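Acetyltransferase (Sinorhizobium meliloti, PDB 4JXR) binds acetyl-CoA and probably transfers its acetyl group to an acceptor substrate, as a member of the GNAT superfamily. Local coordinates at residues Met120-Gly125 and Leu138-Gln143; Ala133-Leu138 and Ala160-Pro165. All coordinates share one frame; numbering follows the deposited sequence.

Interaction 1 of 2, residues Met120-Gly125 and Leu138-Gln143; sequences MIAVIG and LGFELQ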
loop_
_atom_site.group_PDB
_atom_site.type_symbol
_atom_site.label_atom_id
_atom_site.label_comp_id
_atom_site.label_asym_id
_atom_site.label_seq_id
_atom_site.Cartn_x
_atom_site.Cartn_y
_atom_site.Cartn_z
HETATM N N MSE A 120 -1.863 13.861 0.726
HETATM C CA MSE A 120 -2.925 12.943 0.333
HETATM C C MSE A 120 -2.498 12.228 -0.950
HETATM O O MSE A 120 -2.035 12.861 -1.906
HETATM C CB MSE A 120 -4.237 13.682 0.121
HETATM C CG MSE A 120 -5.439 12.740 -0.123
HETATM SE SE MSE A 120 -7.134 13.634 -0.128
HETATM C CE MSE A 120 -7.365 13.854 1.725
ATOM N N ILE A 121 -2.651 10.913 -0.953
ATOM C CA ILE A 121 -2.388 10.063 -2.113
ATOM C C ILE A 121 -3.676 9.454 -2.597
ATOM O O ILE A 121 -4.551 9.094 -1.822
ATOM C CB ILE A 121 -1.295 8.989 -1.735
ATOM C CG1 ILE A 121 -0.768 8.158 -2.897
ATOM C CG2 ILE A 121 -1.776 8.046 -0.656
ATOM C CD1 ILE A 121 0.516 7.397 -2.538
ATOM N N ALA A 122 -3.794 9.337 -3.917
ATOM C CA ALA A 122 -4.836 8.577 -4.571
ATOM C C ALA A 122 -4.166 7.421 -5.328
ATOM O O ALA A 122 -3.202 7.617 -6.045
ATOM C CB ALA A 122 -5.629 9.424 -5.532
ATOM N N VAL A 123 -4.703 6.238 -5.123
ATOM C CA VAL A 123 -4.254 5.014 -5.799
ATOM C C VAL A 123 -5.394 4.605 -6.693
ATOM O O VAL A 123 -6.433 4.151 -6.194
ATOM C CB VAL A 123 -3.877 3.922 -4.791
ATOM C CG1 VAL A 123 -3.436 2.675 -5.565
ATOM C CG2 VAL A 123 -2.814 4.395 -3.833
ATOM N N ILE A 124 -5.296 4.875 -7.980
ATOM C CA ILE A 124 -6.408 4.859 -8.921
ATOM C C ILE A 124 -6.399 3.550 -9.683
ATOM O O ILE A 124 -5.562 3.299 -10.558
ATOM C CB ILE A 124 -6.347 6.055 -9.847
ATOM C CG1 ILE A 124 -6.495 7.344 -8.912
ATOM C CG2 ILE A 124 -7.482 6.004 -10.877
ATOM C CD1 ILE A 124 -6.380 8.643 -9.647
ATOM N N GLY A 125 -7.347 2.694 -9.359
ATOM C CA GLY A 125 -7.479 1.393 -10.012
ATOM C C GLY A 125 -7.775 1.536 -11.467
ATOM O O GLY A 125 -8.602 2.347 -11.928
ATOM N N LEU A 138 -8.559 18.817 -8.512
ATOM C CA LEU A 138 -8.422 19.130 -7.096
ATOM C C LEU A 138 -6.966 19.318 -6.714
ATOM O O LEU A 138 -6.661 19.375 -5.530
ATOM C CB LEU A 138 -9.103 18.052 -6.219
ATOM C CG LEU A 138 -10.530 18.284 -5.751
ATOM C CD1 LEU A 138 -10.567 19.434 -4.773
ATOM C CD2 LEU A 138 -11.397 18.601 -6.937
ATOM N N GLY A 139 -6.061 19.474 -7.672
ATOM C CA GLY A 139 -4.692 19.780 -7.375
ATOM C C GLY A 139 -3.783 18.609 -7.183
ATOM O O GLY A 139 -2.602 18.794 -6.854
ATOM N N PHE A 140 -4.234 17.390 -7.392
ATOM C CA PHE A 140 -3.351 16.240 -7.382
ATOM C C PHE A 140 -2.491 16.234 -8.633
ATOM O O PHE A 140 -2.953 16.654 -9.702
ATOM C CB PHE A 140 -4.115 14.934 -7.307
ATOM C CG PHE A 140 -4.794 14.627 -5.995
ATOM C CD1 PHE A 140 -5.917 15.322 -5.584
ATOM C CD2 PHE A 140 -4.342 13.596 -5.201
ATOM C CE1 PHE A 140 -6.529 15.010 -4.387
ATOM C CE2 PHE A 140 -5.001 13.247 -4.028
ATOM C CZ PHE A 140 -6.074 13.965 -3.616
ATOM N N GLU A 141 -1.282 15.746 -8.511
ATOM C CA GLU A 141 -0.402 15.525 -9.650
ATOM C C GLU A 141 -0.071 14.058 -9.758
ATOM O O GLU A 141 0.116 13.367 -8.767
ATOM C CB GLU A 141 0.885 16.319 -9.452
ATOM C CG GLU A 141 0.598 17.822 -9.425
ATOM C CD GLU A 141 1.790 18.738 -9.381
ATOM O OE1 GLU A 141 2.961 18.290 -9.345
ATOM O OE2 GLU A 141 1.498 19.949 -9.358
ATOM N N LEU A 142 0.003 13.573 -10.991
ATOM C CA LEU A 142 0.386 12.217 -11.272
ATOM C C LEU A 142 1.831 11.974 -10.874
ATOM O O LEU A 142 2.720 12.704 -11.284
ATOM C CB LEU A 142 0.138 11.929 -12.774
ATOM C CG LEU A 142 0.366 10.502 -13.242
ATOM C CD1 LEU A 142 -0.587 9.527 -12.605
ATOM C CD2 LEU A 142 0.239 10.452 -14.755
ATOM N N GLN A 143 2.063 10.978 -10.054
ATOM C CA GLN A 143 3.360 10.613 -9.603
ATOM C C GLN A 143 3.921 9.398 -10.272
ATOM O O GLN A 143 5.156 9.244 -10.326
ATOM C CB GLN A 143 3.370 10.395 -8.106
ATOM C CG GLN A 143 2.919 11.564 -7.285
ATOM C CD GLN A 143 3.734 12.784 -7.563
ATOM O OE1 GLN A 143 4.987 12.715 -7.550
ATOM N NE2 GLN A 143 3.094 13.907 -7.747
#

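Interaction 2 of 2, residues Ala133-Leu138 and Ala160-Pro165; sequences ALHRAL and AFMQRP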
loop_
_atom_site.group_PDB
_atom_site.type_symbol
_atom_site.label_atom_id
_atom_site.label_comp_id
_atom_site.label_asym_id
_atom_site.label_seq_id
_atom_site.Cartn_x
_atom_site.Cartn_y
_atom_site.Cartn_z
ATOM N N ALA A 133 -8.549 12.621 -13.871
ATOM C CA ALA A 133 -8.926 14.002 -14.154
ATOM C C ALA A 133 -9.629 14.647 -12.946
ATOM O O ALA A 133 -9.421 15.812 -12.675
ATOM C CB ALA A 133 -9.797 14.076 -15.386
ATOM N N LEU A 134 -10.492 13.896 -12.283
ATOM C CA LEU A 134 -11.118 14.402 -11.059
ATOM C C LEU A 134 -10.089 14.854 -10.046
ATOM O O LEU A 134 -10.174 15.912 -9.458
ATOM C CB LEU A 134 -12.018 13.290 -10.463
ATOM C CG LEU A 134 -12.518 13.569 -9.031
ATOM C CD1 LEU A 134 -13.365 14.818 -8.948
ATOM C CD2 LEU A 134 -13.245 12.345 -8.497
ATOM N N HIS A 135 -9.098 13.981 -9.835
ATOM C CA HIS A 135 -8.056 14.308 -8.874
ATOM C C HIS A 135 -7.207 15.474 -9.357
ATOM O O HIS A 135 -6.875 16.358 -8.581
ATOM C CB HIS A 135 -7.219 13.082 -8.564
ATOM C CG HIS A 135 -7.933 12.079 -7.706
ATOM N ND1 HIS A 135 -8.856 11.181 -8.178
ATOM C CD2 HIS A 135 -7.905 11.890 -6.381
ATOM C CE1 HIS A 135 -9.349 10.483 -7.153
ATOM N NE2 HIS A 135 -8.781 10.895 -6.046
ATOM N N ARG A 136 -6.852 15.518 -10.647
ATOM C CA ARG A 136 -6.082 16.630 -11.178
ATOM C C ARG A 136 -6.806 17.943 -10.916
ATOM O O ARG A 136 -6.168 18.932 -10.542
ATOM C CB ARG A 136 -5.850 16.441 -12.689
ATOM C CG ARG A 136 -4.973 17.518 -13.293
ATOM C CD ARG A 136 -3.503 17.263 -12.986
ATOM N NE ARG A 136 -2.653 18.367 -13.324
ATOM C CZ ARG A 136 -2.242 19.272 -12.458
ATOM N NH1 ARG A 136 -2.471 19.141 -11.150
ATOM N NH2 ARG A 136 -1.557 20.322 -12.911
ATOM N N ALA A 137 -8.106 17.971 -11.089
ATOM C CA ALA A 137 -8.900 19.164 -10.885
ATOM C C ALA A 137 -8.847 19.681 -9.473
ATOM O O ALA A 137 -9.076 20.869 -9.252
ATOM C CB ALA A 137 -10.358 18.914 -11.261
ATOM N N LEU A 138 -8.559 18.817 -8.512
ATOM C CA LEU A 138 -8.422 19.130 -7.096
ATOM C C LEU A 138 -6.966 19.318 -6.714
ATOM O O LEU A 138 -6.661 19.375 -5.530
ATOM C CB LEU A 138 -9.103 18.052 -6.219
ATOM C CG LEU A 138 -10.530 18.284 -5.751
ATOM C CD1 LEU A 138 -10.567 19.434 -4.773
ATOM C CD2 LEU A 138 -11.397 18.601 -6.937
ATOM N N ALA A 160 -2.604 3.936 -11.134
ATOM C CA ALA A 160 -1.992 5.266 -11.117
ATOM C C ALA A 160 -1.884 5.771 -9.692
ATOM O O ALA A 160 -2.756 5.543 -8.875
ATOM C CB ALA A 160 -2.791 6.246 -11.933
ATOM N N PHE A 161 -0.792 6.446 -9.391
ATOM C CA PHE A 161 -0.555 7.070 -8.077
ATOM C C PHE A 161 -0.510 8.566 -8.275
ATOM O O PHE A 161 0.263 9.059 -9.111
ATOM C CB PHE A 161 0.760 6.604 -7.496
ATOM C CG PHE A 161 0.691 5.172 -6.958
ATOM C CD1 PHE A 161 0.428 4.075 -7.765
ATOM C CD2 PHE A 161 0.812 4.930 -5.650
ATOM C CE1 PHE A 161 0.354 2.780 -7.254
ATOM C CE2 PHE A 161 0.739 3.615 -5.133
ATOM C CZ PHE A 161 0.489 2.588 -5.977
HETATM N N MSE A 162 -1.313 9.285 -7.518
HETATM C CA MSE A 162 -1.327 10.749 -7.567
HETATM C C MSE A 162 -1.175 11.283 -6.163
HETATM O O MSE A 162 -1.479 10.593 -5.187
HETATM C CB MSE A 162 -2.610 11.269 -8.164
HETATM C CG MSE A 162 -2.907 10.633 -9.539
HETATM SE SE MSE A 162 -4.445 11.435 -10.379
HETATM C CE MSE A 162 -3.690 13.117 -10.898
ATOM N N GLN A 163 -0.764 12.535 -6.043
ATOM C CA GLN A 163 -0.493 13.105 -4.711
ATOM C C GLN A 163 -0.807 14.596 -4.723
ATOM O O GLN A 163 -0.556 15.272 -5.708
ATOM C CB GLN A 163 0.945 12.872 -4.303
ATOM C CG GLN A 163 1.273 13.228 -2.880
ATOM C CD GLN A 163 2.667 12.808 -2.497
ATOM O OE1 GLN A 163 3.253 11.923 -3.104
ATOM N NE2 GLN A 163 3.172 13.441 -1.473
ATOM N N ARG A 164 -1.253 15.102 -3.585
ATOM C CA ARG A 164 -1.532 16.513 -3.309
ATOM C C ARG A 164 -0.914 16.790 -1.897
ATOM O O ARG A 164 -1.270 16.065 -0.980
ATOM C CB ARG A 164 -3.060 16.766 -3.289
ATOM C CG ARG A 164 -3.408 18.257 -3.234
ATOM C CD ARG A 164 -4.884 18.437 -2.859
ATOM N NE ARG A 164 -5.380 19.799 -2.927
ATOM C CZ ARG A 164 -5.312 20.719 -1.973
ATOM N NH1 ARG A 164 -4.577 20.537 -0.879
ATOM N NH2 ARG A 164 -6.003 21.836 -2.135
ATOM N N PRO A 165 -0.181 17.897 -1.662
ATOM C CA PRO A 165 0.115 18.304 -0.293
ATOM C C PRO A 165 -1.168 18.804 0.352
ATOM O O PRO A 165 -2.077 19.276 -0.326
ATOM C CB PRO A 165 1.130 19.423 -0.467
ATOM C CG PRO A 165 0.774 20.024 -1.789
ATOM C CD PRO A 165 0.354 18.849 -2.643
HETATM O O HOH W 1 -8.019 21.794 -4.203
#

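Interaction 1 of 2, residues Met120-Gly125 and Leu138-Gln143
Phe140 is held at both ends: its carbonyl oxygen accepts a hydrogen bond from Arg136 NH1, and its ring meets Met120 and Ala122 of the neighbouring segment. No hydrogen bond crosses between 120-125 and 138-143; what crosses is apolar and centres on the Phe140 ring. With chi1 at -173° the CG of the selenomethionine Met120 lies anti to its backbone N, which brings it up to the CZ-CE2 side of the ring; Met120 CG lies 3.8 Å from Phe140 CZ. Beyond it, Met120 SE reaches the same CZ at 3.7 Å, and the chain then bends at chi3. Since SE lies 5.0 Å from the ring centroid and 80° off the ring normal, it meets the ring edge, in a Met-aromatic contact. Ala122 comes in at the neighbouring ring atom, CB to Phe140 CE2 at 4.2 Å. The carbonyl oxygen of Met120 also borders this atom, 3.7 Å from CE2. All four touching residues are buried, and His135 adds an edge-to-face ring contact to Phe140. The aromatic follows directly on Gly139, whose positive phi makes it the C-prime residue of a Schellman motif, with Phe140 N paired to His135 O and Gly139 N to Arg136 O. The chain thus leaves helix 129-137 with Phe140 turned into the core against strand 119-125. This is the strand-helix-strand connection of the GNAT fold, in which strand 155-165 runs between the two strands it links.

Interaction 2 of 2, residues Ala133-Leu138 and Ala160-Pro165
This is a partly buried helix-on-sheet contact: the C-terminal end of helix 129-137 lies against strand 155-165 and meets it in two places, one apolar, around His135 and Met162, and one polar, at Leu138 and Arg164. In the apolar part the selenomethionine Met162 rises from the strand, and its SE approaches His135 CB at 3.7 Å. SE lies 5.3 Å from the His135 ring centroid and 52° off its normal, a slanting approach to the ring. The chain bends at its last torsion, carrying Met162 CE to 4.0 Å from Arg136 N, so the methyl end lies against the helix backbone. The imidazole has polar partners of its own, NE2 with Asp87 OD2 and ND1 with Ser131 O, which should fix its rotation. Arg164 and Leu138 each have two deposited conformers, and the polar part holds for the one described here. In it the Arg164 chain runs extended from CG to NE, and NE donates to Leu138 O over 2.9 Å with an N-H...O angle of 144°. The oxygen lies in the guanidinium plane, at its edge. Water 1 bridges the same pair, giving a hydrogen to Leu138 O (3.1 Å) and accepting one from Arg164 NH2 (2.9 Å), so in this conformer two donors would grip the carbonyl. Arg164 NH1 makes a further, bent bond to Pro165 O, at 2.9 Å. A positive group at the carbonyl just past the helix end would probably be favourable with respect to the helix dipole. The arrangement is characteristic of the alpha/beta core of GNAT acetyltransferases: helix 129-137, which follows strand 119-125, packs on the sheet, with the His135 side chain about 4 Å from that of Ile89, which binds acetyl-CoA in a structure of this protein.

The centres of interactions 1 and 2 are about 3 Å apart, and the two share Leu138. Their segments alternate along the chain, in the order 120-125, 133-138, 138-143, 160-165, following strand 119-125, helix 129-137, strand 141-152 and strand 155-165. The last strand lies between the other two in the sheet and pairs antiparallel with both. Direct contacts tie the two sites together: Ile124 N lies 2.8 Å from Ala160 O, probably a hydrogen bond, and Ala122 CB lies 3.5 Å from His135 CD2. One compact unit of helix end and sheet results, near Ile89 of the acetyl-CoA site and also in touch with the second subunit.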